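Local coordinates for protein SusD homolog (Bacteroides thetaiotaomicron VPI-5482, PDB 3FDH) that probably binds glycans at the outer membrane as a SusD/RagB-family lipoprotein, although its particular ligand is not known, at residues 116-121 against 330-335; 202-207 against 431-436; 209-214 against 442-447; 225-230 against 336-341. All blocks are in the same frame, centred on the assembly; numbering follows the deposited sequence. Where two conformers were deposited one is given.

Contact 1: 116-121 against 330-335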
loop_
_atom_site.group_PDB
_atom_site.type_symbol
_atom_site.label_atom_id
_atom_site.label_comp_id
_atom_site.label_asym_id
_atom_site.label_seq_id
_atom_site.Cartn_x
_atom_site.Cartn_y
_atom_site.Cartn_z
ATOM N N ALA A 116 -0.251 11.809 -10.864
ATOM C CA ALA A 116 1.166 11.947 -11.282
ATOM C C ALA A 116 2.023 11.850 -10.011
ATOM O O ALA A 116 3.050 11.185 -9.971
ATOM C CB ALA A 116 1.412 13.258 -12.003
ATOM N N ALA A 117 1.558 12.537 -8.977
ATOM C CA ALA A 117 2.252 12.576 -7.701
ATOM C C ALA A 117 2.332 11.178 -7.141
ATOM O O ALA A 117 3.363 10.738 -6.640
ATOM C CB ALA A 117 1.527 13.506 -6.704
ATOM N N TYR A 118 1.219 10.480 -7.254
ATOM C CA TYR A 118 1.093 9.149 -6.664
ATOM C C TYR A 118 2.065 8.186 -7.291
ATOM O O TYR A 118 2.720 7.404 -6.608
ATOM C CB TYR A 118 -0.351 8.626 -6.777
ATOM C CG TYR A 118 -0.666 7.509 -5.820
ATOM C CD1 TYR A 118 -0.254 6.209 -6.079
ATOM C CD2 TYR A 118 -1.388 7.745 -4.673
ATOM C CE1 TYR A 118 -0.541 5.163 -5.202
ATOM C CE2 TYR A 118 -1.685 6.715 -3.803
ATOM C CZ TYR A 118 -1.268 5.419 -4.078
ATOM O OH TYR A 118 -1.572 4.396 -3.194
ATOM N N ASN A 119 2.168 8.277 -8.608
ATOM C CA ASN A 119 3.050 7.377 -9.357
ATOM C C ASN A 119 4.511 7.738 -9.195
ATOM O O ASN A 119 5.381 6.859 -9.139
ATOM C CB ASN A 119 2.626 7.287 -10.813
ATOM C CG ASN A 119 1.378 6.441 -10.975
ATOM O OD1 ASN A 119 1.419 5.217 -10.826
ATOM N ND2 ASN A 119 0.255 7.090 -11.234
ATOM N N CYS A 120 4.778 9.027 -9.051
ATOM C CA CYS A 120 6.159 9.450 -8.804
ATOM C C CYS A 120 6.623 8.910 -7.484
ATOM O O CYS A 120 7.780 8.522 -7.309
ATOM C CB CYS A 120 6.302 10.971 -8.789
ATOM S SG CYS A 120 6.235 11.726 -10.457
ATOM N N ALA A 121 5.704 8.882 -6.547
ATOM C CA ALA A 121 6.011 8.398 -5.187
ATOM C C ALA A 121 6.320 6.914 -5.213
ATOM O O ALA A 121 7.226 6.432 -4.526
ATOM C CB ALA A 121 4.847 8.673 -4.254
ATOM N N THR A 330 -9.720 -1.487 -3.897
ATOM C CA THR A 330 -8.322 -1.165 -3.788
ATOM C C THR A 330 -8.269 0.218 -3.164
ATOM O O THR A 330 -8.811 1.187 -3.694
ATOM C CB THR A 330 -7.574 -1.159 -5.132
ATOM O OG1 THR A 330 -7.529 -2.485 -5.662
ATOM C CG2 THR A 330 -6.165 -0.626 -4.943
ATOM N N LEU A 331 -7.622 0.279 -2.012
ATOM C CA LEU A 331 -7.495 1.530 -1.255
ATOM C C LEU A 331 -6.155 2.232 -1.613
ATOM O O LEU A 331 -5.059 1.811 -1.211
ATOM C CB LEU A 331 -7.662 1.265 0.257
ATOM C CG LEU A 331 -8.985 0.619 0.668
ATOM C CD1 LEU A 331 -9.050 0.445 2.208
ATOM C CD2 LEU A 331 -10.133 1.385 0.107
ATOM N N LEU A 332 -6.264 3.289 -2.428
ATOM C CA LEU A 332 -5.107 4.122 -2.800
ATOM C C LEU A 332 -4.648 4.834 -1.547
ATOM O O LEU A 332 -3.459 5.088 -1.361
ATOM C CB LEU A 332 -5.379 5.082 -3.934
ATOM C CG LEU A 332 -5.542 4.440 -5.316
ATOM C CD1 LEU A 332 -5.714 5.524 -6.417
ATOM C CD2 LEU A 332 -4.362 3.549 -5.673
HETATM N N MSE A 333 -5.611 5.137 -0.681
HETATM C CA MSE A 333 -5.271 5.651 0.641
HETATM C C MSE A 333 -6.490 5.585 1.502
HETATM O O MSE A 333 -7.544 6.151 1.154
HETATM C CB MSE A 333 -4.657 7.056 0.596
HETATM C CG MSE A 333 -3.965 7.406 1.949
HETATM SE SE MSE A 333 -3.471 9.276 2.159
HETATM C CE MSE A 333 -3.142 9.192 4.067
ATOM N N SER A 334 -6.343 4.838 2.598
ATOM C CA SER A 334 -7.443 4.600 3.528
ATOM C C SER A 334 -7.619 5.628 4.623
ATOM O O SER A 334 -6.711 6.365 5.013
ATOM C CB SER A 334 -7.311 3.233 4.148
ATOM O OG SER A 334 -6.163 3.161 4.972
ATOM N N TYR A 335 -8.856 5.664 5.121
ATOM C CA TYR A 335 -9.152 6.511 6.233
ATOM C C TYR A 335 -8.348 6.048 7.434
ATOM O O TYR A 335 -7.798 6.861 8.181
ATOM C CB TYR A 335 -10.637 6.492 6.549
ATOM C CG TYR A 335 -11.041 7.228 7.816
ATOM C CD1 TYR A 335 -10.904 8.598 7.947
ATOM C CD2 TYR A 335 -11.605 6.531 8.887
ATOM C CE1 TYR A 335 -11.271 9.237 9.122
ATOM C CE2 TYR A 335 -12.003 7.170 10.039
ATOM C CZ TYR A 335 -11.839 8.507 10.159
ATOM O OH TYR A 335 -12.270 9.110 11.328
#
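The hydroxyl of Y118, buried on helix 106-127, donates a hydrogen bond to the main-chain carbonyl of L332, a residue at the corner where the strand 330-331 turns away. Y118 OH lies 2.7 Å from L332 O and meets it in the carbonyl plane, on a lone pair, with a C=O...donor angle of 121°. The acceptor sits at the edge of the phenol ring and near its plane. With CG anti to the backbone N (chi1 -161°), the ring leaves its helix toward the turn and spans a separation of 8.9 Å between Y118 CA and L332 CA.

The leucine side chain adds an apolar component. Its CD2 approaches the hydroxyl end of the ring, 4.0 Å from Y118 CZ, and L332 CB lies a similar 4.0 Å from Y118 CE2. One residue therefore offers the tyrosine both a polar acceptor and a hydrocarbon surface. L332 and M333 both face A238 in a classic beta bulge, so the carbonyl belongs to an irregular point of the two-stranded sheet. R204 makes weak hydrogen bonds to both Y118 OH and L332 O.

A phenylalanine in place of Y118 would keep the ring but would probably cost the carbonyl of L332 its bond from the phenol, the weak one from R204 being a poor substitute. The example illustrates how a long aromatic side chain can satisfy a main-chain oxygen in a protein interior: the phenol spends its proton on the bulge, while its ring packs against L332 and side chains of helices 21-37 and 191-208.

Contact 2: 202-207 against 431-436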
loop_
_atom_site.group_PDB
_atom_site.type_symbol
_atom_site.label_atom_id
_atom_site.label_comp_id
_atom_site.label_asym_id
_atom_site.label_seq_id
_atom_site.Cartn_x
_atom_site.Cartn_y
_atom_site.Cartn_z
ATOM N N LYS A 202 -0.329 14.557 1.101
ATOM C CA LYS A 202 0.635 15.458 1.697
ATOM C C LYS A 202 1.002 14.982 3.092
ATOM O O LYS A 202 2.131 15.095 3.525
ATOM C CB LYS A 202 0.155 16.922 1.729
ATOM C CG LYS A 202 0.244 17.576 0.327
ATOM C CD LYS A 202 0.097 19.083 0.299
ATOM C CE LYS A 202 1.355 19.747 0.740
ATOM N NZ LYS A 202 1.330 21.202 0.526
ATOM N N ALA A 203 0.056 14.417 3.797
ATOM C CA ALA A 203 0.344 13.904 5.137
ATOM C C ALA A 203 1.246 12.688 5.005
ATOM O O ALA A 203 2.288 12.575 5.664
ATOM C CB ALA A 203 -0.925 13.568 5.877
ATOM N N ARG A 204 0.853 11.762 4.129
ATOM C CA ARG A 204 1.629 10.522 3.948
ATOM C C ARG A 204 3.062 10.828 3.601
ATOM O O ARG A 204 4.014 10.250 4.137
ATOM C CB ARG A 204 1.024 9.659 2.826
ATOM C CG ARG A 204 1.914 8.494 2.374
ATOM C CD ARG A 204 1.314 7.764 1.150
ATOM N NE ARG A 204 0.212 6.830 1.459
ATOM C CZ ARG A 204 -0.332 6.036 0.542
ATOM N NH1 ARG A 204 0.083 6.085 -0.717
ATOM N NH2 ARG A 204 -1.255 5.171 0.872
ATOM N N TYR A 205 3.225 11.778 2.705
ATOM C CA TYR A 205 4.561 12.083 2.142
ATOM C C TYR A 205 5.406 12.955 3.058
ATOM O O TYR A 205 6.626 12.884 3.037
ATOM C CB TYR A 205 4.478 12.701 0.746
ATOM C CG TYR A 205 3.738 11.837 -0.268
ATOM C CD1 TYR A 205 3.920 10.455 -0.324
ATOM C CD2 TYR A 205 2.906 12.418 -1.212
ATOM C CE1 TYR A 205 3.236 9.689 -1.264
ATOM C CE2 TYR A 205 2.238 11.665 -2.171
ATOM C CZ TYR A 205 2.384 10.311 -2.187
ATOM O OH TYR A 205 1.686 9.599 -3.141
ATOM N N THR A 206 4.733 13.759 3.879
ATOM C CA THR A 206 5.437 14.559 4.874
ATOM C C THR A 206 6.053 13.619 5.912
ATOM O O THR A 206 7.248 13.721 6.267
ATOM C CB THR A 206 4.528 15.626 5.516
ATOM O OG1 THR A 206 4.089 16.533 4.484
ATOM C CG2 THR A 206 5.287 16.403 6.626
HETATM N N MSE A 207 5.249 12.681 6.384
HETATM C CA MSE A 207 5.754 11.728 7.379
HETATM C C MSE A 207 6.821 10.848 6.744
HETATM O O MSE A 207 7.798 10.448 7.386
HETATM C CB MSE A 207 4.626 10.882 7.965
HETATM C CG MSE A 207 5.121 10.010 9.101
HETATM SE SE MSE A 207 5.534 11.002 10.662
HETATM C CE MSE A 207 3.707 11.128 11.053
ATOM N N ALA A 431 -0.057 -3.274 1.621
ATOM C CA ALA A 431 1.246 -3.844 1.990
ATOM C C ALA A 431 2.294 -2.935 1.438
ATOM O O ALA A 431 3.379 -2.736 2.000
ATOM C CB ALA A 431 1.423 -5.268 1.465
ATOM N N THR A 432 1.945 -2.366 0.305
ATOM C CA THR A 432 2.869 -1.462 -0.387
ATOM C C THR A 432 3.296 -0.366 0.602
ATOM O O THR A 432 4.474 -0.109 0.874
ATOM C CB THR A 432 2.146 -0.836 -1.611
ATOM O OG1 THR A 432 1.959 -1.846 -2.618
ATOM C CG2 THR A 432 2.922 0.305 -2.210
ATOM N N GLU A 433 2.305 0.277 1.172
ATOM C CA GLU A 433 2.557 1.371 2.122
ATOM C C GLU A 433 3.153 0.850 3.450
ATOM O O GLU A 433 3.979 1.499 4.058
ATOM C CB GLU A 433 1.284 2.203 2.309
ATOM C CG GLU A 433 1.397 3.395 3.226
ATOM C CD GLU A 433 2.364 4.462 2.733
ATOM O OE1 GLU A 433 2.797 4.420 1.583
ATOM O OE2 GLU A 433 2.649 5.385 3.520
ATOM N N THR A 434 2.750 -0.329 3.891
ATOM C CA THR A 434 3.301 -0.877 5.153
ATOM C C THR A 434 4.779 -1.117 5.067
ATOM O O THR A 434 5.529 -0.910 6.022
ATOM C CB THR A 434 2.642 -2.116 5.548
ATOM O OG1 THR A 434 1.299 -1.771 5.905
ATOM C CG2 THR A 434 3.362 -2.742 6.762
ATOM N N TYR A 435 5.171 -1.456 3.856
ATOM C CA TYR A 435 6.587 -1.698 3.536
ATOM C C TYR A 435 7.418 -0.390 3.549
ATOM O O TYR A 435 8.564 -0.372 3.996
ATOM C CB TYR A 435 6.668 -2.408 2.209
ATOM C CG TYR A 435 8.052 -2.599 1.690
ATOM C CD1 TYR A 435 8.922 -3.535 2.276
ATOM C CD2 TYR A 435 8.472 -1.920 0.573
ATOM C CE1 TYR A 435 10.191 -3.714 1.786
ATOM C CE2 TYR A 435 9.717 -2.107 0.069
ATOM C CZ TYR A 435 10.576 -3.011 0.662
ATOM O OH TYR A 435 11.797 -3.154 0.087
ATOM N N ASN A 436 6.801 0.700 3.132
ATOM C CA ASN A 436 7.390 2.030 3.279
ATOM C C ASN A 436 7.535 2.350 4.758
ATOM O O ASN A 436 8.590 2.763 5.191
ATOM C CB ASN A 436 6.561 3.117 2.619
ATOM C CG ASN A 436 6.544 3.010 1.116
ATOM O OD1 ASN A 436 7.560 2.629 0.509
ATOM N ND2 ASN A 436 5.385 3.333 0.500
#
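R204 and E433 meet as stacked flat groups, their guanidinium and carboxylate planes only 12° apart. The electrostatic part is a salt bridge without a directed bond: R204 NE is 3.5 Å from E433 OE2, which lies well out of the guanidinium plane, and no N-H points at it. The stronger polar partners lie elsewhere, E337 for R204 and R208 for E433.

Van der Waals contact accompanies the charge pairing. E433 CD sits over one guanidinium face, 3.4 Å from R204 NE, and E433 OE2 also rests 3.4 Å from R204 CG. A bend at chi2 (64°) folds the carboxylate of E433 back over the arginine, and the two side chains overlap head to tail.

Hydrogen bonding within helix 431-443 steadies the acid. N436 ND2 donates to E433 OE1 at 3.0 Å, nearly straight at 163°, from above the carboxylate plane.

A methionine replacing R204 would probably leave E433 without the cation stacked on it and E337 without its salt-bridge mate. R204 and R208 probably offset the closely spaced acids E433 and E337, a buried charge network that joins helix 191-208 to helix 431-443 in the largely helical SusD-like fold.

Contact 3: 209-214 against 442-447; sequences LINRSS and KGLNEN
L444 turns its two methyl branches to different neighbours, CD1 toward I210 and CD2 toward N211. The asparagine and leucine lie antiparallel and side by side, while the isoleucine stands roughly perpendicular to the leucine. A single forked side chain thus meets one polar and one apolar residue of the short 3-10 segment 210-212.

On the polar side, L444 CD2 lies alongside the asparagine, 3.5 Å from N211 OD1 and 3.7 Å from N211 CB. N211 holds CG anti to its main-chain nitrogen (chi1 -173°), which extends the carboxamide toward the end of helix 431-443. There N211 ND2 comes within 3.7 Å of G443 O, a distance of van der Waals contact. Because G443 has no side chain, the amide can approach its backbone closely; a CB at that position would point toward N211.

The apolar side is lighter. I210 CG2, the branch between the main-chain nitrogen and carbonyl carbon, reaches L444 CD1 at 4.0 Å, while the longer CG1 branch leads away.

Both backbones are leaving helices here. L209 is the first residue to depart from helical geometry after helix 191-208. N445 does the same after helix 431-443, with the positive phi (55°) of a Schellman motif. The contact consequently joins two helix C-terminal ends, its centre about 19 Å from the centre of the chain. I210 also packs on K216, D219 and Y220 of helix 216-228, so the turn after helix 191-208 lies between helix 216-228 and the end of helix 431-443.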
loop_
_atom_site.group_PDB
_atom_site.type_symbol
_atom_site.label_atom_id
_atom_site.label_comp_id
_atom_site.label_asym_id
_atom_site.label_seq_id
_atom_site.Cartn_x
_atom_site.Cartn_y
_atom_site.Cartn_z
ATOM N N LEU A 209 9.223 11.515 4.817
ATOM C CA LEU A 209 10.565 12.133 4.737
ATOM C C LEU A 209 11.104 12.664 6.060
ATOM O O LEU A 209 12.091 13.373 6.109
ATOM C CB LEU A 209 10.561 13.280 3.754
ATOM C CG LEU A 209 10.065 13.049 2.332
ATOM C CD1 LEU A 209 10.417 14.276 1.496
ATOM C CD2 LEU A 209 10.616 11.802 1.706
ATOM N N ILE A 210 10.428 12.298 7.114
ATOM C CA ILE A 210 10.712 12.831 8.458
ATOM C C ILE A 210 12.157 12.659 8.902
ATOM O O ILE A 210 12.715 13.523 9.549
ATOM C CB ILE A 210 9.748 12.237 9.525
ATOM C CG1 ILE A 210 9.727 13.122 10.778
ATOM C CG2 ILE A 210 10.100 10.766 9.847
ATOM C CD1 ILE A 210 9.197 14.523 10.524
ATOM N N ASN A 211 12.746 11.521 8.561
ATOM C CA ASN A 211 14.125 11.259 8.947
ATOM C C ASN A 211 15.063 12.342 8.462
ATOM O O ASN A 211 16.111 12.618 9.060
ATOM C CB ASN A 211 14.556 9.898 8.383
ATOM C CG ASN A 211 15.911 9.447 8.873
ATOM O OD1 ASN A 211 16.328 9.770 9.986
ATOM N ND2 ASN A 211 16.586 8.642 8.064
ATOM N N ARG A 212 14.651 12.984 7.377
ATOM C CA ARG A 212 15.475 13.970 6.703
ATOM C C ARG A 212 15.125 15.409 7.086
ATOM O O ARG A 212 15.724 16.369 6.615
ATOM C CB ARG A 212 15.361 13.807 5.194
ATOM C CG ARG A 212 15.970 12.563 4.650
ATOM C CD ARG A 212 17.502 12.623 4.815
ATOM N NE ARG A 212 18.114 11.418 4.267
ATOM C CZ ARG A 212 19.409 11.244 4.095
ATOM N NH1 ARG A 212 20.286 12.162 4.480
ATOM N NH2 ARG A 212 19.830 10.127 3.551
ATOM N N SER A 213 14.181 15.541 7.990
ATOM C CA SER A 213 13.676 16.865 8.365
ATOM C C SER A 213 14.597 17.732 9.201
ATOM O O SER A 213 15.366 17.241 10.025
ATOM C CB SER A 213 12.351 16.720 9.102
ATOM O OG SER A 213 11.834 17.981 9.455
ATOM N N SER A 214 14.509 19.040 8.956
ATOM C CA SER A 214 15.291 20.027 9.705
ATOM C C SER A 214 14.463 20.563 10.849
ATOM O O SER A 214 14.939 21.330 11.663
ATOM C CB SER A 214 15.731 21.200 8.818
ATOM O OG SER A 214 16.671 20.794 7.838
ATOM N N LYS A 442 13.073 1.598 10.038
ATOM C CA LYS A 442 14.457 1.163 9.971
ATOM C C LYS A 442 15.435 2.338 9.932
ATOM O O LYS A 442 16.424 2.368 10.682
ATOM C CB LYS A 442 14.738 0.279 8.757
ATOM C CG LYS A 442 14.385 -1.125 8.963
ATOM C CD LYS A 442 14.846 -2.056 7.811
ATOM C CE LYS A 442 16.330 -2.285 7.760
ATOM N NZ LYS A 442 16.932 -3.032 8.889
ATOM N N GLY A 443 15.148 3.298 9.057
ATOM C CA GLY A 443 15.976 4.483 8.940
ATOM C C GLY A 443 16.005 5.301 10.221
ATOM O O GLY A 443 16.997 5.945 10.521
ATOM N N LEU A 444 14.939 5.210 11.006
ATOM C CA LEU A 444 14.801 5.930 12.283
ATOM C C LEU A 444 15.340 5.081 13.445
ATOM O O LEU A 444 15.294 5.461 14.598
ATOM C CB LEU A 444 13.328 6.276 12.551
ATOM C CG LEU A 444 12.694 7.239 11.560
ATOM C CD1 LEU A 444 11.195 7.427 11.801
ATOM C CD2 LEU A 444 13.450 8.575 11.631
ATOM N N ASN A 445 15.860 3.927 13.085
ATOM C CA ASN A 445 16.355 2.920 14.025
ATOM C C ASN A 445 15.350 2.507 15.050
ATOM O O ASN A 445 15.634 2.437 16.243
ATOM C CB ASN A 445 17.619 3.340 14.742
ATOM C CG ASN A 445 18.300 2.179 15.358
ATOM O OD1 ASN A 445 18.025 1.034 14.980
ATOM N ND2 ASN A 445 19.189 2.436 16.321
ATOM N N GLU A 446 14.150 2.251 14.565
ATOM C CA GLU A 446 13.040 1.773 15.383
ATOM C C GLU A 446 12.720 0.335 14.978
ATOM O O GLU A 446 12.669 -0.008 13.799
ATOM C CB GLU A 446 11.836 2.670 15.222
ATOM C CG GLU A 446 12.089 4.095 15.789
ATOM C CD GLU A 446 11.038 5.127 15.397
ATOM O OE1 GLU A 446 10.206 4.860 14.501
ATOM O OE2 GLU A 446 11.084 6.239 15.979
ATOM N N ASN A 447 12.502 -0.482 15.989
ATOM C CA ASN A 447 12.261 -1.916 15.814
ATOM C C ASN A 447 10.928 -2.267 16.469
ATOM O O ASN A 447 10.930 -2.917 17.509
ATOM C CB ASN A 447 13.351 -2.762 16.537
ATOM C CG ASN A 447 14.816 -2.407 16.146
ATOM O OD1 ASN A 447 15.191 -1.250 15.928
ATOM N ND2 ASN A 447 15.660 -3.432 16.118
#

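Contact 4: 225-230 against 336-341; sequences DYVSKS and HELMFL
V227 and L338 interleave their methyl branches where the end of helix 216-228 packs on helix 335-348. V227 places CG1 anti to its main-chain nitrogen (chi1 165°) and CG2 beside it, and the two branches serve different partners. V227 CG2 meets L338 CD1 at 3.8 Å, while V227 CG1 touches the terminal methyl CE of M339, a selenomethionine, at 3.6 Å. The valine and leucine side chains lie alongside each other, pointing opposite ways.

M339 reaches this contact by a detour. Its CB starts away from the valine's helix, and bends at chi2 (-58°) and chi3 (93°) swing CE back to V227. L338 follows a more direct course, its CG anti to the main-chain nitrogen, and forks so that CD1 faces the valine while CD2 leans on S230.

That serine lies just beyond the helix. S230 CB is 3.6 Å from L338 CD2, and S230 OG approaches the same methyl at 3.5 Å. The hydroxyl finds its polar partner elsewhere, in a hydrogen bond with K196 O, so the leucine covers a group whose polarity is already met. L338 also packs on F231 and M333.

At the same helix end, the CB of K229 points away from helix 335-348, and the interface itself is almost all hydrocarbon, with the S230 hydroxyl as its polar element. The chemistry is consistent with a contact resting mainly on apolar burial, the hydroxyl of S230 being satisfied by K196 O.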
loop_
_atom_site.group_PDB
_atom_site.type_symbol
_atom_site.label_atom_id
_atom_site.label_comp_id
_atom_site.label_asym_id
_atom_site.label_seq_id
_atom_site.Cartn_x
_atom_site.Cartn_y
_atom_site.Cartn_z
ATOM N N ASP A 225 -2.307 19.140 10.307
ATOM C CA ASP A 225 -3.072 20.123 9.538
ATOM C C ASP A 225 -3.635 19.483 8.265
ATOM O O ASP A 225 -4.810 19.636 7.946
ATOM C CB ASP A 225 -2.180 21.317 9.186
ATOM C CG ASP A 225 -2.893 22.379 8.374
ATOM O OD1 ASP A 225 -4.026 22.771 8.706
ATOM O OD2 ASP A 225 -2.273 22.861 7.417
ATOM N N TYR A 226 -2.776 18.764 7.566
ATOM C CA TYR A 226 -3.160 18.097 6.315
ATOM C C TYR A 226 -4.259 17.072 6.599
ATOM O O TYR A 226 -5.205 16.947 5.845
ATOM C CB TYR A 226 -1.981 17.394 5.648
ATOM C CG TYR A 226 -0.864 18.328 5.246
ATOM C CD1 TYR A 226 -1.123 19.642 4.883
ATOM C CD2 TYR A 226 0.445 17.886 5.186
ATOM C CE1 TYR A 226 -0.095 20.497 4.528
ATOM C CE2 TYR A 226 1.473 18.748 4.808
ATOM C CZ TYR A 226 1.197 20.028 4.483
ATOM O OH TYR A 226 2.243 20.848 4.111
ATOM N N VAL A 227 -4.111 16.341 7.693
ATOM C CA VAL A 227 -5.143 15.376 8.088
ATOM C C VAL A 227 -6.467 16.076 8.289
ATOM O O VAL A 227 -7.531 15.554 7.942
ATOM C CB VAL A 227 -4.782 14.618 9.396
ATOM C CG1 VAL A 227 -5.982 13.912 9.968
ATOM C CG2 VAL A 227 -3.641 13.627 9.162
ATOM N N SER A 228 -6.408 17.258 8.886
ATOM C CA SER A 228 -7.638 17.980 9.203
ATOM C C SER A 228 -8.364 18.395 7.931
ATOM O O SER A 228 -9.549 18.639 7.922
ATOM C CB SER A 228 -7.376 19.223 10.075
ATOM O OG SER A 228 -6.732 20.284 9.346
ATOM N N LYS A 229 -7.621 18.452 6.855
ATOM C CA LYS A 229 -8.182 18.872 5.578
ATOM C C LYS A 229 -8.404 17.686 4.643
ATOM O O LYS A 229 -8.677 17.851 3.446
ATOM C CB LYS A 229 -7.268 19.914 4.935
ATOM C CG LYS A 229 -7.260 21.248 5.693
ATOM C CD LYS A 229 -6.326 22.282 5.062
ATOM C CE LYS A 229 -6.382 23.633 5.796
ATOM N NZ LYS A 229 -5.946 23.586 7.228
ATOM N N SER A 230 -8.304 16.492 5.218
ATOM C CA SER A 230 -8.471 15.272 4.461
ATOM C C SER A 230 -9.726 14.499 4.836
ATOM O O SER A 230 -10.714 15.075 5.268
ATOM C CB SER A 230 -7.226 14.436 4.608
ATOM O OG SER A 230 -7.227 13.334 3.721
ATOM N N HIS A 336 -8.210 4.733 7.583
ATOM C CA HIS A 336 -7.473 4.205 8.744
ATOM C C HIS A 336 -6.029 4.632 8.667
ATOM O O HIS A 336 -5.457 5.008 9.678
ATOM C CB HIS A 336 -7.634 2.682 9.050
ATOM C CG HIS A 336 -7.428 1.770 7.890
ATOM N ND1 HIS A 336 -8.445 1.461 6.998
ATOM C CD2 HIS A 336 -6.337 1.062 7.495
ATOM C CE1 HIS A 336 -7.969 0.618 6.091
ATOM N NE2 HIS A 336 -6.689 0.381 6.359
ATOM N N GLU A 337 -5.451 4.580 7.474
ATOM C CA GLU A 337 -4.055 5.014 7.318
ATOM C C GLU A 337 -3.928 6.472 7.749
ATOM O O GLU A 337 -2.982 6.872 8.424
ATOM C CB GLU A 337 -3.519 4.874 5.880
ATOM C CG GLU A 337 -2.165 5.499 5.763
ATOM C CD GLU A 337 -1.586 5.573 4.361
ATOM O OE1 GLU A 337 -2.056 4.918 3.401
ATOM O OE2 GLU A 337 -0.663 6.367 4.215
ATOM N N LEU A 338 -4.907 7.268 7.389
ATOM C CA LEU A 338 -4.832 8.703 7.714
ATOM C C LEU A 338 -4.897 8.908 9.234
ATOM O O LEU A 338 -4.251 9.779 9.820
ATOM C CB LEU A 338 -5.955 9.466 7.006
ATOM C CG LEU A 338 -5.902 10.979 7.101
ATOM C CD1 LEU A 338 -4.825 11.523 6.199
ATOM C CD2 LEU A 338 -7.312 11.553 6.768
HETATM N N MSE A 339 -5.669 8.075 9.876
HETATM C CA MSE A 339 -5.828 8.195 11.345
HETATM C C MSE A 339 -4.597 7.702 12.069
HETATM O O MSE A 339 -4.294 8.172 13.174
HETATM C CB MSE A 339 -7.094 7.483 11.854
HETATM C CG MSE A 339 -8.413 8.119 11.345
HETATM SE SE MSE A 339 -8.615 9.996 11.822
HETATM C CE MSE A 339 -7.927 10.866 10.365
ATOM N N PHE A 340 -3.892 6.771 11.432
ATOM C CA PHE A 340 -2.631 6.241 11.961
ATOM C C PHE A 340 -1.531 7.275 11.787
ATOM O O PHE A 340 -0.581 7.359 12.579
ATOM C CB PHE A 340 -2.240 4.905 11.334
ATOM C CG PHE A 340 -2.982 3.723 11.895
ATOM C CD1 PHE A 340 -2.782 3.320 13.224
ATOM C CD2 PHE A 340 -3.843 2.988 11.106
ATOM C CE1 PHE A 340 -3.470 2.246 13.768
ATOM C CE2 PHE A 340 -4.542 1.914 11.652
ATOM C CZ PHE A 340 -4.324 1.531 12.991
ATOM N N LEU A 341 -1.674 8.087 10.751
ATOM C CA LEU A 341 -0.717 9.168 10.529
ATOM C C LEU A 341 -0.928 10.212 11.584
ATOM O O LEU A 341 0.004 10.777 12.160
ATOM C CB LEU A 341 -0.836 9.761 9.125
ATOM C CG LEU A 341 -0.157 8.986 8.001
ATOM C CD1 LEU A 341 -0.664 9.385 6.604
ATOM C CD2 LEU A 341 1.337 9.181 8.160
#

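Read together, the four contacts show how segments distant in sequence meet in one fold: contacts 1, 2 and 4 are buried in the helical interior, while contact 3 lies toward its margin. The centres of contacts 1 and 2 are about 9 Å apart; the centre of contact 4 is about 12 Å, and that of contact 3 about 13 Å, from the centre of contact 2. Contacts 2 and 3 share helix 431-443, and strand 330-331 of contact 1 leads into helix 335-348 of contact 4. Contact 4 nests inside the loops closed by contacts 2 and 3. R204, salt-bridged to E337 and weakly hydrogen-bonded to Y118 and L332, links contact 2 to contacts 4 and 1.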